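Local coordinates for type C neurotoxin (Clostridium botulinum, PDB 3PME), which probably binds gangliosides and membrane lipid at the neuronal surface, as the receptor-binding domain of a botulinum C/D mosaic neurotoxin, at residues Glu87-Lys95 and Asp176-Ile187; Cys103-Trp111 and Lys121-Glu129. All coordinates share one frame; numbering follows the deposited sequence.

How the interactions relate
Interaction 1 (87-95 with 176-187) and interaction 2 (103-111 with 121-129) lie about 15 Å apart, centre to centre, in the concanavalin-like N-terminal part of the receptor-binding domain. Along the chain, interaction 2 is nested inside the loop that interaction 1 closes. They share a sheet: strands 87-90 and 92-95 pair with strand 100-105, and a probable hydrogen bond joins Y88 N to I104 O. Each contact is partly buried, with eight buried residues. Interaction 1 joins segments distant in sequence through three ladder bonds, carboxylate and hydroxyl bonds to the backbone, and bridging waters; interaction 2 joins near neighbours through two hydrogen-bonded pairs (I109-F125, W111-L123), flanked by a salt bridge within 103-111.

Interaction 1. Residues Glu87-Lys95 and Asp176-Ile187; sequences EYTIINSIK and DKTIVFGIDENI
I91 and F181 face each other as a non-hydrogen-bonded antiparallel pair. CG2 of I91 lies over one face of the F181 ring, 4.1 Å from the centroid and 18° off the normal, which meets the criteria for a CH-pi contact, while CD1 of I91 touches the ring at CE2. The same CG2 methyl also packs tightly against I179 CG2, at 3.5 Å.

Polar bonds flank this apolar patch. G182 N to I90 O is 2.8 Å and nearly straight (172° at the hydrogen), and N92 and V180 form the adjoining hydrogen-bonded pair, each donating its N to the other's O. Next along, S93 OG donates to T178 O at 2.9 Å; chi1 of -160° swings the hydroxyl across to that carbonyl.

On the strand 87-90 side of the corner at I91, T89 N bonds to a carboxylate oxygen, E185 OE2, at 3.2 Å, from above the carboxylate plane. Water 2 ties that same OE2 to T89 O and D184 N. I187 CG2 meets Y88 obliquely at CE1, while the phenol OH bonds to S84 and to water 1, which continues to N186 O. At the far end, K95 NZ stays 5.1 Å from D176 OD2, and water 4 connects them.

Further out, F198 and F43 meet F181 edge-to-face. I90 and I91 both face L102, forming a classic beta bulge where the chain turns from strand 87-90 into 92-95.

Strand 178-181, at the edge of its sheet with 26-30 and 51-55, thus pairs with the start of 92-95, tying that sheet to the one containing 100-105 in the concanavalin-like part. The chemistry implies apolar cohesion on the I91-F181 face, with a carboxylate, a hydroxyl and water serving backbone polar groups beside the ladder; the nearby lysine would probably favour an ionised D176.

Interaction 2. Residues Cys103-Trp111 and Lys121-Glu129; sequences CIRNGNIEW and KSLIFDYSE
Strands 108-114 and 120-126 form a beta hairpin, and this contact is its ladder. I109 pairs with F125 and W111 with L123, each through two backbone bonds of 2.8-2.9 Å between the N of one residue and the O of the other. On their face, I109 CG1 comes to the edge of the F125 ring and W111 CD1 meets L123 CD1 at 4.0 Å.

On the other face, E110 and I124 lie side by side. R105 NH2 makes a salt bridge to E110 OE1 at 2.9 Å: E110 OE1 lies close to the guanidinium plane, whereas R105 NH2 meets it from above the carboxylate plane. I124 CD1 touches the guanidinium at its edge. E110 OE2 takes a weak bond from S122 OG.

At the end of the ladder, S128 N bonds to G107 O at 3.2 Å, in the carbonyl plane. The same oxygen stands 3.3 Å above one face of the Y127 ring, toward its rim; chi1 of 70°, with CG between the backbone N and carbonyl carbon, lays the ring against G107, with I109 N at its edge, and its OH bonds to T82. A type I' turn, R105 to N108, links strand 100-105 to this hairpin, giving the antiparallel beta meander that is common in concanavalin-like jelly rolls.

Interaction 1. Residues Glu87-Lys95 and Asp176-Ile187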
loop_
_atom_site.group_PDB
_atom_site.type_symbol
_atom_site.label_atom_id
_atom_site.label_comp_id
_atom_site.label_asym_id
_atom_site.label_seq_id
_atom_site.Cartn_x
_atom_site.Cartn_y
_atom_site.Cartn_z
ATOM N N GLU A 87 -11.059 -16.475 -13.638
ATOM C CA GLU A 87 -12.012 -15.700 -12.850
ATOM C C GLU A 87 -12.231 -16.341 -11.486
ATOM O O GLU A 87 -12.435 -17.549 -11.390
ATOM C CB GLU A 87 -13.351 -15.603 -13.583
ATOM C CG GLU A 87 -14.460 -14.988 -12.749
ATOM C CD GLU A 87 -15.777 -14.949 -13.493
ATOM O OE1 GLU A 87 -15.897 -14.146 -14.441
ATOM O OE2 GLU A 87 -16.684 -15.730 -13.136
ATOM N N TYR A 88 -12.176 -15.531 -10.432
ATOM C CA TYR A 88 -12.353 -16.019 -9.069
ATOM C C TYR A 88 -13.426 -15.189 -8.379
ATOM O O TYR A 88 -13.317 -13.967 -8.326
ATOM C CB TYR A 88 -11.044 -15.893 -8.271
ATOM C CG TYR A 88 -9.848 -16.554 -8.936
ATOM C CD1 TYR A 88 -9.463 -17.839 -8.595
ATOM C CD2 TYR A 88 -9.130 -15.896 -9.930
ATOM C CE1 TYR A 88 -8.379 -18.452 -9.215
ATOM C CE2 TYR A 88 -8.049 -16.499 -10.551
ATOM C CZ TYR A 88 -7.682 -17.775 -10.189
ATOM O OH TYR A 88 -6.611 -18.373 -10.819
ATOM N N THR A 89 -14.462 -15.839 -7.859
ATOM C CA THR A 89 -15.409 -15.131 -7.010
ATOM C C THR A 89 -14.787 -14.970 -5.629
ATOM O O THR A 89 -14.332 -15.944 -5.033
ATOM C CB THR A 89 -16.751 -15.877 -6.908
ATOM O OG1 THR A 89 -17.366 -15.917 -8.202
ATOM C CG2 THR A 89 -17.688 -15.165 -5.940
ATOM N N ILE A 90 -14.758 -13.740 -5.124
ATOM C CA ILE A 90 -14.129 -13.447 -3.844
ATOM C C ILE A 90 -15.147 -13.116 -2.749
ATOM O O ILE A 90 -14.976 -13.497 -1.591
ATOM C CB ILE A 90 -13.168 -12.251 -3.982
ATOM C CG1 ILE A 90 -12.142 -12.527 -5.087
ATOM C CG2 ILE A 90 -12.507 -11.923 -2.646
ATOM C CD1 ILE A 90 -11.463 -13.839 -4.951
ATOM N N ILE A 91 -16.196 -12.384 -3.109
ATOM C CA ILE A 91 -17.241 -12.060 -2.145
ATOM C C ILE A 91 -18.538 -12.383 -2.852
ATOM O O ILE A 91 -18.798 -11.851 -3.927
ATOM C CB ILE A 91 -17.244 -10.568 -1.752
ATOM C CG1 ILE A 91 -15.849 -10.109 -1.312
ATOM C CG2 ILE A 91 -18.257 -10.314 -0.637
ATOM C CD1 ILE A 91 -15.770 -8.609 -1.040
ATOM N N ASN A 92 -19.340 -13.270 -2.272
ATOM C CA ASN A 92 -20.525 -13.765 -2.971
ATOM C C ASN A 92 -21.796 -13.489 -2.201
ATOM O O ASN A 92 -21.937 -13.913 -1.054
ATOM C CB ASN A 92 -20.398 -15.269 -3.201
ATOM C CG ASN A 92 -21.390 -15.791 -4.211
ATOM O OD1 ASN A 92 -22.254 -15.055 -4.694
ATOM N ND2 ASN A 92 -21.264 -17.068 -4.553
ATOM N N SER A 93 -22.719 -12.771 -2.832
ATOM C CA SER A 93 -24.037 -12.551 -2.254
ATOM C C SER A 93 -25.083 -12.731 -3.346
ATOM O O SER A 93 -26.016 -11.932 -3.468
ATOM C CB SER A 93 -24.135 -11.173 -1.592
ATOM O OG SER A 93 -25.213 -11.117 -0.665
ATOM N N ILE A 94 -24.886 -13.776 -4.149
ATOM C CA ILE A 94 -25.863 -14.217 -5.141
ATOM C C ILE A 94 -26.542 -15.485 -4.651
ATOM O O ILE A 94 -25.877 -16.474 -4.348
ATOM C CB ILE A 94 -25.198 -14.563 -6.478
ATOM C CG1 ILE A 94 -24.478 -13.351 -7.053
ATOM C CG2 ILE A 94 -26.244 -15.093 -7.480
ATOM C CD1 ILE A 94 -25.382 -12.258 -7.437
ATOM N N LYS A 95 -27.868 -15.453 -4.577
ATOM C CA LYS A 95 -28.655 -16.635 -4.258
ATOM C C LYS A 95 -29.864 -16.636 -5.174
ATOM O O LYS A 95 -30.452 -15.590 -5.422
ATOM C CB LYS A 95 -29.119 -16.597 -2.805
ATOM C CG LYS A 95 -27.999 -16.844 -1.810
ATOM C CD LYS A 95 -27.299 -18.163 -2.099
ATOM C CE LYS A 95 -26.060 -18.340 -1.230
ATOM N NZ LYS A 95 -24.977 -17.363 -1.563
ATOM N N ASP A 176 -29.745 -10.827 -0.863
ATOM C CA ASP A 176 -29.705 -11.882 0.131
ATOM C C ASP A 176 -29.004 -11.412 1.404
ATOM O O ASP A 176 -28.110 -10.562 1.359
ATOM C CB ASP A 176 -28.997 -13.103 -0.430
ATOM C CG ASP A 176 -29.314 -14.354 0.353
ATOM O OD1 ASP A 176 -30.452 -14.855 0.233
ATOM O OD2 ASP A 176 -28.439 -14.826 1.102
ATOM N N LYS A 177 -29.405 -11.987 2.536
ATOM C CA LYS A 177 -28.850 -11.595 3.828
ATOM C C LYS A 177 -27.478 -12.215 4.098
ATOM O O LYS A 177 -26.793 -11.811 5.036
ATOM C CB LYS A 177 -29.807 -11.981 4.954
ATOM C CG LYS A 177 -29.859 -13.473 5.210
ATOM C CD LYS A 177 -31.066 -13.837 6.051
ATOM C CE LYS A 177 -31.051 -15.311 6.428
ATOM N NZ LYS A 177 -29.877 -15.632 7.279
ATOM N N THR A 178 -27.077 -13.183 3.281
ATOM C CA THR A 178 -25.798 -13.870 3.484
ATOM C C THR A 178 -24.719 -13.351 2.532
ATOM O O THR A 178 -24.969 -13.167 1.336
ATOM C CB THR A 178 -25.945 -15.385 3.286
ATOM O OG1 THR A 178 -26.929 -15.885 4.201
ATOM C CG2 THR A 178 -24.615 -16.090 3.542
ATOM N N ILE A 179 -23.530 -13.109 3.076
ATOM C CA ILE A 179 -22.372 -12.704 2.283
ATOM C C ILE A 179 -21.278 -13.694 2.586
ATOM O O ILE A 179 -20.935 -13.899 3.755
ATOM C CB ILE A 179 -21.883 -11.300 2.670
ATOM C CG1 ILE A 179 -23.011 -10.284 2.527
ATOM C CG2 ILE A 179 -20.717 -10.872 1.789
ATOM C CD1 ILE A 179 -22.680 -8.937 3.138
ATOM N N VAL A 180 -20.727 -14.314 1.547
ATOM C CA VAL A 180 -19.642 -15.274 1.745
ATOM C C VAL A 180 -18.334 -14.752 1.164
ATOM O O VAL A 180 -18.233 -14.533 -0.051
ATOM C CB VAL A 180 -19.971 -16.627 1.088
ATOM C CG1 VAL A 180 -18.805 -17.604 1.252
ATOM C CG2 VAL A 180 -21.267 -17.200 1.664
ATOM N N PHE A 181 -17.337 -14.570 2.035
ATOM C CA PHE A 181 -15.995 -14.179 1.620
ATOM C C PHE A 181 -15.163 -15.439 1.436
ATOM O O PHE A 181 -15.108 -16.286 2.336
ATOM C CB PHE A 181 -15.326 -13.314 2.686
ATOM C CG PHE A 181 -15.979 -11.980 2.884
ATOM C CD1 PHE A 181 -17.115 -11.865 3.661
ATOM C CD2 PHE A 181 -15.438 -10.834 2.310
ATOM C CE1 PHE A 181 -17.724 -10.623 3.851
ATOM C CE2 PHE A 181 -16.033 -9.599 2.507
ATOM C CZ PHE A 181 -17.175 -9.493 3.276
ATOM N N GLY A 182 -14.511 -15.571 0.285
ATOM C CA GLY A 182 -13.644 -16.716 0.069
ATOM C C GLY A 182 -13.532 -17.177 -1.365
ATOM O O GLY A 182 -14.421 -16.925 -2.182
ATOM N N ILE A 183 -12.433 -17.861 -1.672
ATOM C CA ILE A 183 -12.190 -18.382 -3.011
ATOM C C ILE A 183 -12.460 -19.881 -3.069
ATOM O O ILE A 183 -11.869 -20.655 -2.314
ATOM C CB ILE A 183 -10.740 -18.115 -3.448
ATOM C CG1 ILE A 183 -10.438 -16.619 -3.368
ATOM C CG2 ILE A 183 -10.485 -18.658 -4.849
ATOM C CD1 ILE A 183 -8.978 -16.277 -3.598
ATOM N N ASP A 184 -13.354 -20.285 -3.966
ATOM C CA ASP A 184 -13.731 -21.690 -4.111
ATOM C C ASP A 184 -12.880 -22.430 -5.137
ATOM O O ASP A 184 -12.687 -23.643 -5.033
ATOM C CB ASP A 184 -15.212 -21.818 -4.479
ATOM C CG ASP A 184 -16.074 -22.204 -3.293
ATOM O OD1 ASP A 184 -15.530 -22.756 -2.312
ATOM O OD2 ASP A 184 -17.298 -21.965 -3.349
ATOM N N GLU A 185 -12.382 -21.705 -6.133
ATOM C CA GLU A 185 -11.540 -22.322 -7.149
ATOM C C GLU A 185 -10.246 -22.830 -6.541
ATOM O O GLU A 185 -9.867 -22.447 -5.431
ATOM C CB GLU A 185 -11.222 -21.339 -8.276
ATOM C CG GLU A 185 -11.729 -19.942 -8.026
ATOM C CD GLU A 185 -13.203 -19.815 -8.309
ATOM O OE1 GLU A 185 -13.685 -20.526 -9.218
ATOM O OE2 GLU A 185 -13.875 -19.005 -7.629
ATOM N N ASN A 186 -9.573 -23.702 -7.279
ATOM C CA ASN A 186 -8.259 -24.168 -6.880
ATOM C C ASN A 186 -7.258 -23.045 -7.082
ATOM O O ASN A 186 -7.235 -22.401 -8.133
ATOM C CB ASN A 186 -7.853 -25.395 -7.697
ATOM C CG ASN A 186 -6.609 -26.072 -7.153
ATOM O OD1 ASN A 186 -5.954 -25.559 -6.245
ATOM N ND2 ASN A 186 -6.278 -27.234 -7.707
ATOM N N ILE A 187 -6.450 -22.792 -6.062
ATOM C CA ILE A 187 -5.421 -21.768 -6.153
ATOM C C ILE A 187 -4.097 -22.304 -5.630
ATOM O O ILE A 187 -4.069 -23.107 -4.693
ATOM C CB ILE A 187 -5.817 -20.500 -5.377
ATOM C CG1 ILE A 187 -6.084 -20.826 -3.908
ATOM C CG2 ILE A 187 -7.046 -19.861 -6.003
ATOM C CD1 ILE A 187 -6.464 -19.616 -3.078
HETATM O O HOH W 1 -5.631 -20.520 -9.750
HETATM O O HOH W 2 -14.694 -18.598 -5.356
HETATM O O HOH W 3 -27.442 -9.924 -2.157
HETATM O O HOH W 4 -25.821 -15.083 -0.398
#

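Interaction 2. Residues Cys103-Trp111 and Lys121-Glu129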
loop_
_atom_site.group_PDB
_atom_site.type_symbol
_atom_site.label_atom_id
_atom_site.label_comp_id
_atom_site.label_asym_id
_atom_site.label_seq_id
_atom_site.Cartn_x
_atom_site.Cartn_y
_atom_site.Cartn_z
ATOM N N CYS A 103 -15.607 -10.227 -8.000
ATOM C CA CYS A 103 -14.678 -11.204 -8.574
ATOM C C CYS A 103 -13.346 -10.567 -8.921
ATOM O O CYS A 103 -13.230 -9.347 -9.040
ATOM C CB CYS A 103 -15.248 -11.811 -9.855
ATOM S SG CYS A 103 -16.888 -12.505 -9.694
ATOM N N ILE A 104 -12.341 -11.420 -9.096
ATOM C CA ILE A 104 -11.067 -11.045 -9.686
ATOM C C ILE A 104 -10.957 -11.831 -10.978
ATOM O O ILE A 104 -11.232 -13.026 -11.012
ATOM C CB ILE A 104 -9.893 -11.442 -8.766
ATOM C CG1 ILE A 104 -9.941 -10.632 -7.476
ATOM C CG2 ILE A 104 -8.553 -11.280 -9.476
ATOM C CD1 ILE A 104 -9.686 -9.197 -7.685
ATOM N N ARG A 105 -10.584 -11.164 -12.057
ATOM C CA ARG A 105 -10.437 -11.866 -13.316
ATOM C C ARG A 105 -9.365 -11.213 -14.165
ATOM O O ARG A 105 -9.461 -10.034 -14.502
ATOM C CB ARG A 105 -11.759 -11.906 -14.083
ATOM C CG ARG A 105 -11.621 -12.524 -15.457
ATOM C CD ARG A 105 -12.970 -12.637 -16.165
ATOM N NE ARG A 105 -13.755 -11.409 -16.081
ATOM C CZ ARG A 105 -13.517 -10.319 -16.803
ATOM N NH1 ARG A 105 -12.501 -10.291 -17.658
ATOM N NH2 ARG A 105 -14.287 -9.250 -16.662
ATOM N N ASN A 106 -8.337 -11.991 -14.489
ATOM C CA ASN A 106 -7.268 -11.519 -15.358
ATOM C C ASN A 106 -6.749 -10.137 -14.953
ATOM O O ASN A 106 -6.640 -9.238 -15.787
ATOM C CB ASN A 106 -7.762 -11.497 -16.813
ATOM C CG ASN A 106 -6.627 -11.355 -17.810
ATOM O OD1 ASN A 106 -5.485 -11.699 -17.515
ATOM N ND2 ASN A 106 -6.938 -10.848 -18.998
ATOM N N GLY A 107 -6.442 -9.956 -13.674
ATOM C CA GLY A 107 -5.844 -8.711 -13.228
ATOM C C GLY A 107 -6.812 -7.541 -13.146
ATOM O O GLY A 107 -6.401 -6.393 -13.081
ATOM N N ASN A 108 -8.100 -7.857 -13.151
ATOM C CA ASN A 108 -9.156 -6.869 -12.959
ATOM C C ASN A 108 -9.958 -7.220 -11.717
ATOM O O ASN A 108 -10.081 -8.393 -11.375
ATOM C CB ASN A 108 -10.121 -6.860 -14.153
ATOM C CG ASN A 108 -9.480 -6.353 -15.434
ATOM O OD1 ASN A 108 -9.568 -5.167 -15.759
ATOM N ND2 ASN A 108 -8.838 -7.255 -16.170
ATOM N N ILE A 109 -10.502 -6.212 -11.039
ATOM C CA ILE A 109 -11.581 -6.470 -10.087
ATOM C C ILE A 109 -12.899 -6.129 -10.762
ATOM O O ILE A 109 -12.985 -5.176 -11.548
ATOM C CB ILE A 109 -11.450 -5.695 -8.751
ATOM C CG1 ILE A 109 -11.343 -4.194 -8.988
ATOM C CG2 ILE A 109 -10.274 -6.198 -7.941
ATOM C CD1 ILE A 109 -11.700 -3.389 -7.753
ATOM N N GLU A 110 -13.923 -6.924 -10.460
ATOM C CA GLU A 110 -15.221 -6.763 -11.112
ATOM C C GLU A 110 -16.345 -6.878 -10.095
ATOM O O GLU A 110 -16.420 -7.851 -9.339
ATOM C CB GLU A 110 -15.402 -7.798 -12.225
ATOM C CG GLU A 110 -16.674 -7.575 -13.049
ATOM C CD GLU A 110 -16.790 -8.510 -14.250
ATOM O OE1 GLU A 110 -16.037 -9.503 -14.314
ATOM O OE2 GLU A 110 -17.644 -8.254 -15.134
ATOM N N TRP A 111 -17.214 -5.872 -10.089
ATOM C CA TRP A 111 -18.380 -5.858 -9.217
ATOM C C TRP A 111 -19.602 -6.117 -10.071
ATOM O O TRP A 111 -19.809 -5.454 -11.082
ATOM C CB TRP A 111 -18.509 -4.506 -8.520
ATOM C CG TRP A 111 -19.844 -4.280 -7.840
ATOM C CD1 TRP A 111 -20.967 -3.752 -8.402
ATOM C CD2 TRP A 111 -20.167 -4.552 -6.476
ATOM N NE1 TRP A 111 -21.979 -3.683 -7.470
ATOM C CE2 TRP A 111 -21.510 -4.167 -6.279
ATOM C CE3 TRP A 111 -19.452 -5.077 -5.400
ATOM C CZ2 TRP A 111 -22.154 -4.300 -5.049
ATOM C CZ3 TRP A 111 -20.095 -5.203 -4.171
ATOM C CH2 TRP A 111 -21.427 -4.811 -4.010
ATOM N N LYS A 121 -25.134 -6.438 -14.664
ATOM C CA LYS A 121 -24.291 -5.304 -15.043
ATOM C C LYS A 121 -23.027 -5.399 -14.213
ATOM O O LYS A 121 -23.044 -5.957 -13.117
ATOM C CB LYS A 121 -24.990 -3.972 -14.756
ATOM C CG LYS A 121 -26.294 -3.768 -15.510
ATOM C CD LYS A 121 -26.066 -3.803 -17.012
ATOM C CE LYS A 121 -27.312 -3.361 -17.772
ATOM N NZ LYS A 121 -27.400 -1.873 -17.846
ATOM N N SER A 122 -21.929 -4.865 -14.725
ATOM C CA SER A 122 -20.672 -4.948 -13.990
ATOM C C SER A 122 -19.867 -3.656 -14.034
ATOM O O SER A 122 -19.978 -2.856 -14.972
ATOM C CB SER A 122 -19.825 -6.106 -14.520
ATOM O OG SER A 122 -19.453 -5.884 -15.861
ATOM N N LEU A 123 -19.068 -3.456 -12.990
ATOM C CA LEU A 123 -18.043 -2.423 -12.962
ATOM C C LEU A 123 -16.730 -3.176 -12.977
ATOM O O LEU A 123 -16.549 -4.108 -12.206
ATOM C CB LEU A 123 -18.140 -1.609 -11.677
ATOM C CG LEU A 123 -19.411 -0.770 -11.520
ATOM C CD1 LEU A 123 -19.575 -0.377 -10.050
ATOM C CD2 LEU A 123 -19.292 0.458 -12.420
ATOM N N ILE A 124 -15.824 -2.769 -13.855
ATOM C CA ILE A 124 -14.564 -3.472 -14.021
ATOM C C ILE A 124 -13.416 -2.482 -13.916
ATOM O O ILE A 124 -13.450 -1.410 -14.517
ATOM C CB ILE A 124 -14.512 -4.204 -15.374
ATOM C CG1 ILE A 124 -15.701 -5.156 -15.511
ATOM C CG2 ILE A 124 -13.214 -5.005 -15.498
ATOM C CD1 ILE A 124 -15.904 -5.688 -16.930
ATOM N N PHE A 125 -12.407 -2.832 -13.131
ATOM C CA PHE A 125 -11.235 -1.979 -13.000
ATOM C C PHE A 125 -9.963 -2.802 -13.163
ATOM O O PHE A 125 -9.734 -3.779 -12.434
ATOM C CB PHE A 125 -11.235 -1.275 -11.643
ATOM C CG PHE A 125 -10.033 -0.408 -11.402
ATOM C CD1 PHE A 125 -9.850 0.764 -12.126
ATOM C CD2 PHE A 125 -9.076 -0.766 -10.460
ATOM C CE1 PHE A 125 -8.749 1.568 -11.899
ATOM C CE2 PHE A 125 -7.954 0.032 -10.243
ATOM C CZ PHE A 125 -7.790 1.195 -10.960
ATOM N N ASP A 126 -9.134 -2.398 -14.120
ATOM C CA ASP A 126 -7.845 -3.040 -14.352
ATOM C C ASP A 126 -6.821 -2.513 -13.350
ATOM O O ASP A 126 -6.198 -1.472 -13.566
ATOM C CB ASP A 126 -7.393 -2.745 -15.784
ATOM C CG ASP A 126 -6.066 -3.395 -16.140
ATOM O OD1 ASP A 126 -5.421 -3.993 -15.261
ATOM O OD2 ASP A 126 -5.663 -3.296 -17.323
ATOM N N TYR A 127 -6.643 -3.234 -12.249
ATOM C CA TYR A 127 -5.725 -2.770 -11.223
ATOM C C TYR A 127 -4.303 -3.226 -11.536
ATOM O O TYR A 127 -3.363 -2.664 -10.999
ATOM C CB TYR A 127 -6.162 -3.242 -9.823
ATOM C CG TYR A 127 -6.001 -4.723 -9.637
ATOM C CD1 TYR A 127 -4.790 -5.256 -9.213
ATOM C CD2 TYR A 127 -7.045 -5.595 -9.893
ATOM C CE1 TYR A 127 -4.625 -6.626 -9.054
ATOM C CE2 TYR A 127 -6.887 -6.965 -9.752
ATOM C CZ TYR A 127 -5.674 -7.472 -9.327
ATOM O OH TYR A 127 -5.537 -8.821 -9.190
ATOM N N SER A 128 -4.157 -4.207 -12.429
ATOM C CA SER A 128 -2.837 -4.799 -12.707
ATOM C C SER A 128 -1.987 -3.964 -13.659
ATOM O O SER A 128 -0.789 -3.784 -13.440
ATOM C CB SER A 128 -3.002 -6.198 -13.298
ATOM O OG SER A 128 -1.739 -6.775 -13.616
ATOM N N GLU A 129 -2.604 -3.473 -14.727
ATOM C CA GLU A 129 -1.865 -2.807 -15.799
ATOM C C GLU A 129 -0.685 -3.658 -16.279
ATOM O O GLU A 129 0.447 -3.173 -16.370
ATOM C CB GLU A 129 -1.377 -1.437 -15.336
ATOM C CG GLU A 129 -2.498 -0.485 -14.962
ATOM C CD GLU A 129 -1.985 0.800 -14.346
ATOM O OE1 GLU A 129 -0.822 1.177 -14.624
ATOM O OE2 GLU A 129 -2.743 1.428 -13.580
HETATM O O HOH W 5 -5.817 -6.562 -16.518
#